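Local atomic coordinates of carboxyltransferase domain-containing protein (Pyrococcus horikoshii, PDB entry 2PHC), a protein that is of unknown function but has a carboxyltransferase subdomain C and D sequence and probably binds ATP and acts as a hydrolase. Residues Pro39-Glu44 and Glu67-Arg72; Ile13-Glu18 and Asn24-Ser29; Val43-Val46 and Ser51-Val54. All blocks are in the same frame, centred on the assembly; numbering follows the deposited sequence.

Interaction 1 of 3, residues Pro39-Glu44 and Glu67-Arg72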
loop_
_atom_site.group_PDB
_atom_site.type_symbol
_atom_site.label_atom_id
_atom_site.label_comp_id
_atom_site.label_asym_id
_atom_site.label_seq_id
_atom_site.Cartn_x
_atom_site.Cartn_y
_atom_site.Cartn_z
ATOM N N PRO A 39 25.965 -12.185 -2.132
ATOM C CA PRO A 39 26.533 -13.204 -2.977
ATOM C C PRO A 39 27.903 -12.813 -3.539
ATOM O O PRO A 39 28.182 -11.676 -3.836
ATOM C CB PRO A 39 25.472 -13.404 -4.041
ATOM C CG PRO A 39 24.694 -12.225 -4.024
ATOM C CD PRO A 39 24.774 -11.595 -2.727
ATOM N N GLU A 40 28.746 -13.812 -3.650
ATOM C CA GLU A 40 30.175 -13.690 -3.925
ATOM C C GLU A 40 30.408 -13.128 -5.303
ATOM O O GLU A 40 31.442 -12.539 -5.551
ATOM C CB GLU A 40 30.927 -15.063 -3.733
ATOM C CG GLU A 40 31.670 -15.130 -2.366
ATOM C CD GLU A 40 32.543 -16.413 -2.098
ATOM O OE1 GLU A 40 33.117 -16.498 -0.954
ATOM O OE2 GLU A 40 32.636 -17.311 -3.012
ATOM N N TRP A 41 29.410 -13.277 -6.158
ATOM C CA TRP A 41 29.453 -12.771 -7.519
ATOM C C TRP A 41 29.011 -11.316 -7.712
ATOM O O TRP A 41 29.020 -10.846 -8.863
ATOM C CB TRP A 41 28.679 -13.661 -8.465
ATOM C CG TRP A 41 27.285 -14.008 -8.038
ATOM C CD1 TRP A 41 26.863 -15.194 -7.489
ATOM C CD2 TRP A 41 26.083 -13.174 -8.159
ATOM N NE1 TRP A 41 25.486 -15.153 -7.245
ATOM C CE2 TRP A 41 24.988 -13.934 -7.639
ATOM C CE3 TRP A 41 25.836 -11.857 -8.623
ATOM C CZ2 TRP A 41 23.669 -13.428 -7.589
ATOM C CZ3 TRP A 41 24.503 -11.351 -8.543
ATOM C CH2 TRP A 41 23.457 -12.142 -8.028
ATOM N N LEU A 42 28.662 -10.629 -6.614
ATOM C CA LEU A 42 28.016 -9.257 -6.656
ATOM C C LEU A 42 29.024 -8.191 -6.974
ATOM O O LEU A 42 30.025 -8.026 -6.240
ATOM C CB LEU A 42 27.301 -8.815 -5.322
ATOM C CG LEU A 42 26.498 -7.476 -5.463
ATOM C CD1 LEU A 42 25.469 -7.603 -6.608
ATOM C CD2 LEU A 42 25.794 -7.082 -4.156
ATOM N N VAL A 43 28.751 -7.419 -8.000
ATOM C CA VAL A 43 29.600 -6.247 -8.154
ATOM C C VAL A 43 28.952 -4.882 -7.643
ATOM O O VAL A 43 29.455 -4.248 -6.720
ATOM C CB VAL A 43 30.230 -6.272 -9.542
ATOM C CG1 VAL A 43 30.841 -4.898 -9.949
ATOM C CG2 VAL A 43 31.254 -7.465 -9.619
ATOM N N GLU A 44 27.786 -4.534 -8.196
ATOM C CA GLU A 44 27.183 -3.286 -7.932
ATOM C C GLU A 44 25.644 -3.477 -7.936
ATOM O O GLU A 44 25.118 -4.388 -8.576
ATOM C CB GLU A 44 27.610 -2.282 -9.018
ATOM C CG GLU A 44 27.092 -0.829 -8.797
ATOM C CD GLU A 44 27.971 0.294 -9.414
ATOM O OE1 GLU A 44 28.036 1.387 -8.748
ATOM O OE2 GLU A 44 28.549 0.122 -10.541
ATOM N N GLU A 67 20.746 -14.899 -13.296
ATOM C CA GLU A 67 19.401 -14.675 -13.624
ATOM C C GLU A 67 18.447 -15.416 -12.657
ATOM O O GLU A 67 17.468 -14.800 -12.156
ATOM C CB GLU A 67 19.137 -15.086 -15.051
ATOM C CG GLU A 67 17.707 -14.937 -15.409
ATOM C CD GLU A 67 17.487 -15.358 -16.810
ATOM O OE1 GLU A 67 18.198 -16.325 -17.254
ATOM O OE2 GLU A 67 16.595 -14.736 -17.456
ATOM N N SER A 68 18.759 -16.715 -12.405
ATOM C CA SER A 68 17.916 -17.606 -11.606
ATOM C C SER A 68 17.838 -17.082 -10.230
ATOM O O SER A 68 16.748 -17.018 -9.692
ATOM C CB SER A 68 18.420 -19.092 -11.577
ATOM O OG SER A 68 18.322 -19.678 -12.892
ATOM N N TYR A 69 18.982 -16.729 -9.653
ATOM C CA TYR A 69 19.038 -16.249 -8.301
ATOM C C TYR A 69 18.159 -14.977 -8.045
ATOM O O TYR A 69 17.669 -14.762 -6.907
ATOM C CB TYR A 69 20.501 -15.873 -8.063
ATOM C CG TYR A 69 20.817 -15.280 -6.696
ATOM C CD1 TYR A 69 21.484 -16.047 -5.738
ATOM C CD2 TYR A 69 20.483 -13.932 -6.371
ATOM C CE1 TYR A 69 21.820 -15.521 -4.509
ATOM C CE2 TYR A 69 20.821 -13.378 -5.115
ATOM C CZ TYR A 69 21.453 -14.214 -4.186
ATOM O OH TYR A 69 21.830 -13.758 -2.936
ATOM N N LEU A 70 17.996 -14.137 -9.074
ATOM C CA LEU A 70 17.423 -12.818 -8.875
ATOM C C LEU A 70 15.957 -13.091 -8.961
ATOM O O LEU A 70 15.175 -12.437 -8.299
ATOM C CB LEU A 70 17.862 -11.803 -9.936
ATOM C CG LEU A 70 19.274 -11.219 -9.901
ATOM C CD1 LEU A 70 19.482 -10.270 -11.181
ATOM C CD2 LEU A 70 19.455 -10.462 -8.627
ATOM N N LYS A 71 15.613 -14.120 -9.745
ATOM C CA LYS A 71 14.240 -14.525 -9.862
ATOM C C LYS A 71 13.773 -15.057 -8.490
ATOM O O LYS A 71 12.625 -14.873 -8.131
ATOM C CB LYS A 71 14.090 -15.570 -10.973
ATOM C CG LYS A 71 13.649 -15.034 -12.295
ATOM C CD LYS A 71 14.049 -15.996 -13.406
ATOM C CE LYS A 71 13.912 -15.277 -14.798
ATOM N NZ LYS A 71 13.919 -16.163 -16.019
ATOM N N ARG A 72 14.701 -15.647 -7.724
ATOM C CA ARG A 72 14.397 -16.402 -6.491
ATOM C C ARG A 72 14.343 -15.464 -5.300
ATOM O O ARG A 72 13.443 -15.511 -4.491
ATOM C CB ARG A 72 15.429 -17.510 -6.290
ATOM C CG ARG A 72 15.443 -18.422 -7.623
ATOM C CD ARG A 72 16.372 -19.543 -7.618
ATOM N NE ARG A 72 17.690 -19.223 -7.063
ATOM C CZ ARG A 72 18.780 -19.975 -7.256
ATOM N NH1 ARG A 72 18.688 -21.101 -7.982
ATOM N NH2 ARG A 72 19.932 -19.611 -6.700
#
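W41 and Y69 form the aromatic core of this contact. They make a T-shaped (edge-to-face) pair, with the W41 edge directed at one face of Y69. The six-membered ring of W41 and the Y69 ring have centroids 4.9 Å apart, and their planes stand at 87°. W41 CZ2 does the touching, 3.4 Å from Y69 CD2. It sits off-centre on the phenol, toward its CG side. The Y69 chi1 of 178° sets CG anti to the backbone N and carries the ring out from the helix to meet the indole.

Two apolar contacts flank the pair. P39 CG lies 3.8 Å from Y69 CZ, at the far end of the phenol. The same proline also covers a face of the indole with its CB. W41 is thus packed on a face by P39 and at an edge by Y69. A lighter contact runs from W41 CH2 to L70 CD2, at 4.4 Å.

The two segments share no hydrogen bond with each other. L42 N donates to P39 O, at 3.0 Å, and closes a type I beta turn that holds P39 and W41 on the same side. The Y69 hydroxyl is different. It is buried against P39 CG and has no polar partner in the model.

L70 also reaches I34 of helix 21-37 and F11 of strand 10-14, and W41 touches Y56. The arrangement is the outer end of a helix-on-sheet packing: helix 63-82 lies against a four-stranded antiparallel sheet and meets the turn that leads into its edge strand 42-48.

Interaction 2 of 3, residues Ile13-Glu18 and Asn24-Ser29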
loop_
_atom_site.group_PDB
_atom_site.type_symbol
_atom_site.label_atom_id
_atom_site.label_comp_id
_atom_site.label_asym_id
_atom_site.label_seq_id
_atom_site.Cartn_x
_atom_site.Cartn_y
_atom_site.Cartn_z
ATOM N N ILE A 13 16.125 -5.567 -12.629
ATOM C CA ILE A 13 14.881 -5.671 -12.013
ATOM C C ILE A 13 14.190 -4.372 -12.021
ATOM O O ILE A 13 14.585 -3.385 -11.580
ATOM C CB ILE A 13 14.972 -6.246 -10.614
ATOM C CG1 ILE A 13 15.994 -7.352 -10.566
ATOM C CG2 ILE A 13 13.659 -6.771 -10.168
ATOM C CD1 ILE A 13 16.801 -7.351 -9.373
ATOM N N SER A 14 13.036 -4.493 -12.470
ATOM C CA SER A 14 12.189 -3.550 -13.214
ATOM C C SER A 14 10.730 -3.609 -12.733
ATOM O O SER A 14 10.269 -4.662 -12.358
ATOM C CB SER A 14 12.265 -3.833 -14.738
ATOM O OG SER A 14 11.422 -2.920 -15.377
ATOM N N PHE A 15 9.829 -2.661 -12.025
ATOM C CA PHE A 15 8.600 -2.947 -11.241
ATOM C C PHE A 15 7.177 -2.593 -11.811
ATOM O O PHE A 15 6.139 -3.075 -11.200
ATOM C CB PHE A 15 8.735 -2.433 -9.789
ATOM C CG PHE A 15 9.745 -3.171 -8.962
ATOM C CD1 PHE A 15 9.346 -4.161 -8.082
ATOM C CD2 PHE A 15 11.094 -2.901 -9.097
ATOM C CE1 PHE A 15 10.265 -4.848 -7.309
ATOM C CE2 PHE A 15 12.043 -3.573 -8.362
ATOM C CZ PHE A 15 11.613 -4.585 -7.427
ATOM N N GLY A 16 7.039 -1.784 -12.894
ATOM C CA GLY A 16 8.039 -0.948 -13.568
ATOM C C GLY A 16 7.336 0.324 -14.095
ATOM O O GLY A 16 6.087 0.403 -14.084
ATOM N N ASP A 17 7.999 1.381 -14.499
ATOM C CA ASP A 17 7.243 2.575 -14.973
ATOM C C ASP A 17 6.259 3.701 -14.521
ATOM O O ASP A 17 5.925 4.587 -15.282
ATOM C CB ASP A 17 7.031 2.496 -16.470
ATOM C CG ASP A 17 7.866 3.448 -17.204
ATOM O OD1 ASP A 17 8.968 3.708 -16.758
ATOM O OD2 ASP A 17 7.414 3.944 -18.220
ATOM N N GLU A 18 6.028 3.739 -13.232
ATOM C CA GLU A 18 5.242 3.985 -12.011
ATOM C C GLU A 18 6.128 4.711 -11.018
ATOM O O GLU A 18 6.926 4.080 -10.329
ATOM C CB GLU A 18 4.272 3.072 -11.331
ATOM C CG GLU A 18 3.127 2.400 -11.970
ATOM N N ASN A 24 9.296 2.593 -4.857
ATOM C CA ASN A 24 10.528 3.043 -4.306
ATOM C C ASN A 24 10.967 2.098 -3.202
ATOM O O ASN A 24 12.127 1.715 -3.179
ATOM C CB ASN A 24 10.473 4.558 -3.869
ATOM C CG ASN A 24 11.865 5.088 -3.535
ATOM O OD1 ASN A 24 12.371 4.836 -2.413
ATOM N ND2 ASN A 24 12.542 5.707 -4.535
ATOM N N ASP A 25 10.051 1.671 -2.329
ATOM C CA ASP A 25 10.426 0.806 -1.216
ATOM C C ASP A 25 10.648 -0.683 -1.567
ATOM O O ASP A 25 11.497 -1.364 -0.917
ATOM C CB ASP A 25 9.469 0.896 -0.080
ATOM C CG ASP A 25 10.058 0.320 1.179
ATOM O OD1 ASP A 25 11.026 0.931 1.703
ATOM O OD2 ASP A 25 9.559 -0.746 1.657
ATOM N N ARG A 26 9.907 -1.173 -2.549
ATOM C CA ARG A 26 10.221 -2.476 -3.157
ATOM C C ARG A 26 11.683 -2.547 -3.673
ATOM O O ARG A 26 12.399 -3.484 -3.343
ATOM C CB ARG A 26 9.252 -2.840 -4.252
ATOM C CG ARG A 26 7.787 -3.038 -3.754
ATOM C CD ARG A 26 6.987 -3.827 -4.880
ATOM N NE ARG A 26 5.545 -3.951 -4.530
ATOM C CZ ARG A 26 4.961 -5.060 -4.048
ATOM N NH1 ARG A 26 5.692 -6.176 -3.868
ATOM N NH2 ARG A 26 3.645 -5.071 -3.751
ATOM N N VAL A 27 12.086 -1.559 -4.488
ATOM C CA VAL A 27 13.431 -1.393 -5.004
ATOM C C VAL A 27 14.380 -1.457 -3.865
ATOM O O VAL A 27 15.230 -2.348 -3.822
ATOM C CB VAL A 27 13.602 -0.074 -5.820
ATOM C CG1 VAL A 27 15.033 0.183 -6.188
ATOM C CG2 VAL A 27 12.749 -0.101 -7.069
ATOM N N HIS A 28 14.203 -0.563 -2.908
ATOM C CA HIS A 28 15.088 -0.472 -1.762
ATOM C C HIS A 28 15.112 -1.800 -0.912
ATOM O O HIS A 28 16.153 -2.256 -0.537
ATOM C CB HIS A 28 14.694 0.714 -0.902
ATOM C CG HIS A 28 15.531 0.874 0.316
ATOM N ND1 HIS A 28 14.979 0.935 1.592
ATOM C CD2 HIS A 28 16.863 1.059 0.465
ATOM C CE1 HIS A 28 15.955 1.093 2.471
ATOM N NE2 HIS A 28 17.107 1.145 1.813
ATOM N N SER A 29 13.968 -2.385 -0.640
ATOM C CA SER A 29 13.848 -3.630 0.123
ATOM C C SER A 29 14.510 -4.796 -0.597
ATOM O O SER A 29 15.094 -5.609 0.033
ATOM C CB SER A 29 12.361 -3.973 0.274
ATOM O OG SER A 29 11.738 -3.006 1.009
#
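F15 and R26 both have CG anti to their own carbonyl carbon, with chi1 of -68° and -64°. For F15 this swings the ring from the loop toward helix 21-37. For R26 it starts a chain that is extended from CG to NE and runs past the ring. The contact is apolar and has two arms. On one, F15 CE1 lies 3.8 Å from R26 CB, and F15 CD1 lies 4.0 Å from R26 CD. On the other, F15 CE2 is 3.8 Å from V27 CG2, and CD2 of the ring is equally near that methyl. The backbone N of V27 lies over a face of the phenyl group.

The arginine meets F15 with its methylenes. Its guanidinium is turned 31° from the ring plane and leads away to a salt bridge between R26 NH2 and E22 OE1, one turn back along the helix. The R26 side chain also touches I81 of helix 63-82.

This is a beta-alpha connection. Strand 10-14 ends at S14, the loop turns, and helix 21-37 folds back over the sheet. F15 is the first residue past the strand, and I23 and L30 of the helix also touch its side chain. An alanine here has no ring to lie against V27 CG2 and the R26 methylenes, and is likely to open a gap between the loop and the helix.

The peptide bond before G16 is cis, so the chain turns sharply just after F15. D17 OD1 then bonds to Y49 OH, which ties the loop to the turn after strand 42-48.

Interaction 3 of 3, residues Val43-Val46 and Ser51-Val54; sequences VELV and SLLV
Strand segments 43-46 and 51-54 run antiparallel, their axes 4.7 Å apart at closest approach and 169° between directions. The two strands, 42-48 and 51-56, form a beta hairpin at one edge of the four-stranded sheet. V46 and L53 are a hydrogen-bonded pair. V46 N donates to L53 O at 3.0 Å, and L53 N donates back to V46 O at 2.9 Å. The bond from L53 N is the straighter. L45 and V54 are the neighbouring non-hydrogen-bonded pair. Beyond them V43 and E44 both face I55, which makes a classic beta bulge in strand 42-48.

L45 and V54 point to the same face and lie alongside each other. L45 has CG anti to its carbonyl carbon (chi1 -75°). This brings CD2 across to the valine, where it meets CG1 and CG2 of V54, each at 3.7 Å. L52 joins this apolar group, with its CD1 4.2 Å from L45 CB. A31 and I34 of helix 21-37 pack on L45, and A31 also touches L52, so this is the face that the helix covers.

V46 and L53 point to the other face. They too lie side by side, with CB to CB at 4.0 Å. L53 continues onto L12 of strand 10-14, so the apolar row crosses to the next strand.

The carbonyl of L53 has a second approach besides V46 N: the CA-H of L45 points at it, with L45 CA 3.3 Å from L53 O and an angle of 148° at the hydrogen.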
loop_
_atom_site.group_PDB
_atom_site.type_symbol
_atom_site.label_atom_id
_atom_site.label_comp_id
_atom_site.label_asym_id
_atom_site.label_seq_id
_atom_site.Cartn_x
_atom_site.Cartn_y
_atom_site.Cartn_z
ATOM N N VAL A 43 28.751 -7.419 -8.000
ATOM C CA VAL A 43 29.600 -6.247 -8.154
ATOM C C VAL A 43 28.952 -4.882 -7.643
ATOM O O VAL A 43 29.455 -4.248 -6.720
ATOM C CB VAL A 43 30.230 -6.272 -9.542
ATOM C CG1 VAL A 43 30.841 -4.898 -9.949
ATOM C CG2 VAL A 43 31.254 -7.465 -9.619
ATOM N N GLU A 44 27.786 -4.534 -8.196
ATOM C CA GLU A 44 27.183 -3.286 -7.932
ATOM C C GLU A 44 25.644 -3.477 -7.936
ATOM O O GLU A 44 25.118 -4.388 -8.576
ATOM C CB GLU A 44 27.610 -2.282 -9.018
ATOM C CG GLU A 44 27.092 -0.829 -8.797
ATOM C CD GLU A 44 27.971 0.294 -9.414
ATOM O OE1 GLU A 44 28.036 1.387 -8.748
ATOM O OE2 GLU A 44 28.549 0.122 -10.541
ATOM N N LEU A 45 24.972 -2.600 -7.198
ATOM C CA LEU A 45 23.507 -2.499 -7.192
ATOM C C LEU A 45 23.192 -0.992 -7.359
ATOM O O LEU A 45 23.685 -0.188 -6.625
ATOM C CB LEU A 45 22.944 -2.995 -5.809
ATOM C CG LEU A 45 22.896 -4.491 -5.490
ATOM C CD1 LEU A 45 22.311 -4.649 -4.136
ATOM C CD2 LEU A 45 22.084 -5.287 -6.526
ATOM N N VAL A 46 22.358 -0.648 -8.314
ATOM C CA VAL A 46 22.056 0.759 -8.601
ATOM C C VAL A 46 20.560 0.797 -8.589
ATOM O O VAL A 46 19.933 0.338 -9.530
ATOM C CB VAL A 46 22.633 1.218 -10.037
ATOM C CG1 VAL A 46 22.584 2.740 -10.195
ATOM C CG2 VAL A 46 24.115 0.667 -10.305
ATOM N N SER A 51 13.269 0.576 -10.734
ATOM C CA SER A 51 14.072 -0.590 -11.114
ATOM C C SER A 51 15.351 -0.762 -10.292
ATOM O O SER A 51 15.821 0.187 -9.674
ATOM C CB SER A 51 14.447 -0.483 -12.564
ATOM O OG SER A 51 14.973 0.815 -12.802
ATOM N N LEU A 52 15.960 -1.926 -10.326
ATOM C CA LEU A 52 17.254 -2.114 -9.750
ATOM C C LEU A 52 18.205 -2.768 -10.668
ATOM O O LEU A 52 17.973 -3.819 -11.130
ATOM C CB LEU A 52 17.155 -2.903 -8.473
ATOM C CG LEU A 52 18.384 -3.374 -7.759
ATOM C CD1 LEU A 52 19.000 -2.264 -7.069
ATOM C CD2 LEU A 52 17.931 -4.360 -6.816
ATOM N N LEU A 53 19.314 -2.117 -10.898
ATOM C CA LEU A 53 20.356 -2.640 -11.715
ATOM C C LEU A 53 21.315 -3.485 -10.931
ATOM O O LEU A 53 21.743 -3.119 -9.895
ATOM C CB LEU A 53 21.041 -1.547 -12.495
ATOM C CG LEU A 53 22.043 -1.983 -13.551
ATOM C CD1 LEU A 53 21.424 -2.656 -14.665
ATOM C CD2 LEU A 53 22.874 -0.874 -13.976
ATOM N N VAL A 54 21.567 -4.664 -11.432
ATOM C CA VAL A 54 22.393 -5.609 -10.795
ATOM C C VAL A 54 23.513 -6.041 -11.738
ATOM O O VAL A 54 23.307 -6.460 -12.863
ATOM C CB VAL A 54 21.618 -6.887 -10.309
ATOM C CG1 VAL A 54 22.510 -7.709 -9.342
ATOM C CG2 VAL A 54 20.374 -6.455 -9.578
#

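How the interactions relate
All three contacts belong to one four-stranded antiparallel sheet and the two helices packed on it, 21-37 and 63-82. Interaction 2 comes first in the chain. Interactions 1 and 3 both start from strand 42-48 and share V43 and E44. Interaction 3 then uses strand 51-56, which leads on to helix 63-82 of interaction 1. Centres of interactions 1 and 3 are about 10 Å apart, those of 2 and 3 about 12 Å, and those of 1 and 2 about 17 Å. The contacts meet under the helices: I13 CD1 touches both L70 CD2 and V54 CG2, and L70 also packs on V54. One apolar layer thus joins both helices to the sheet.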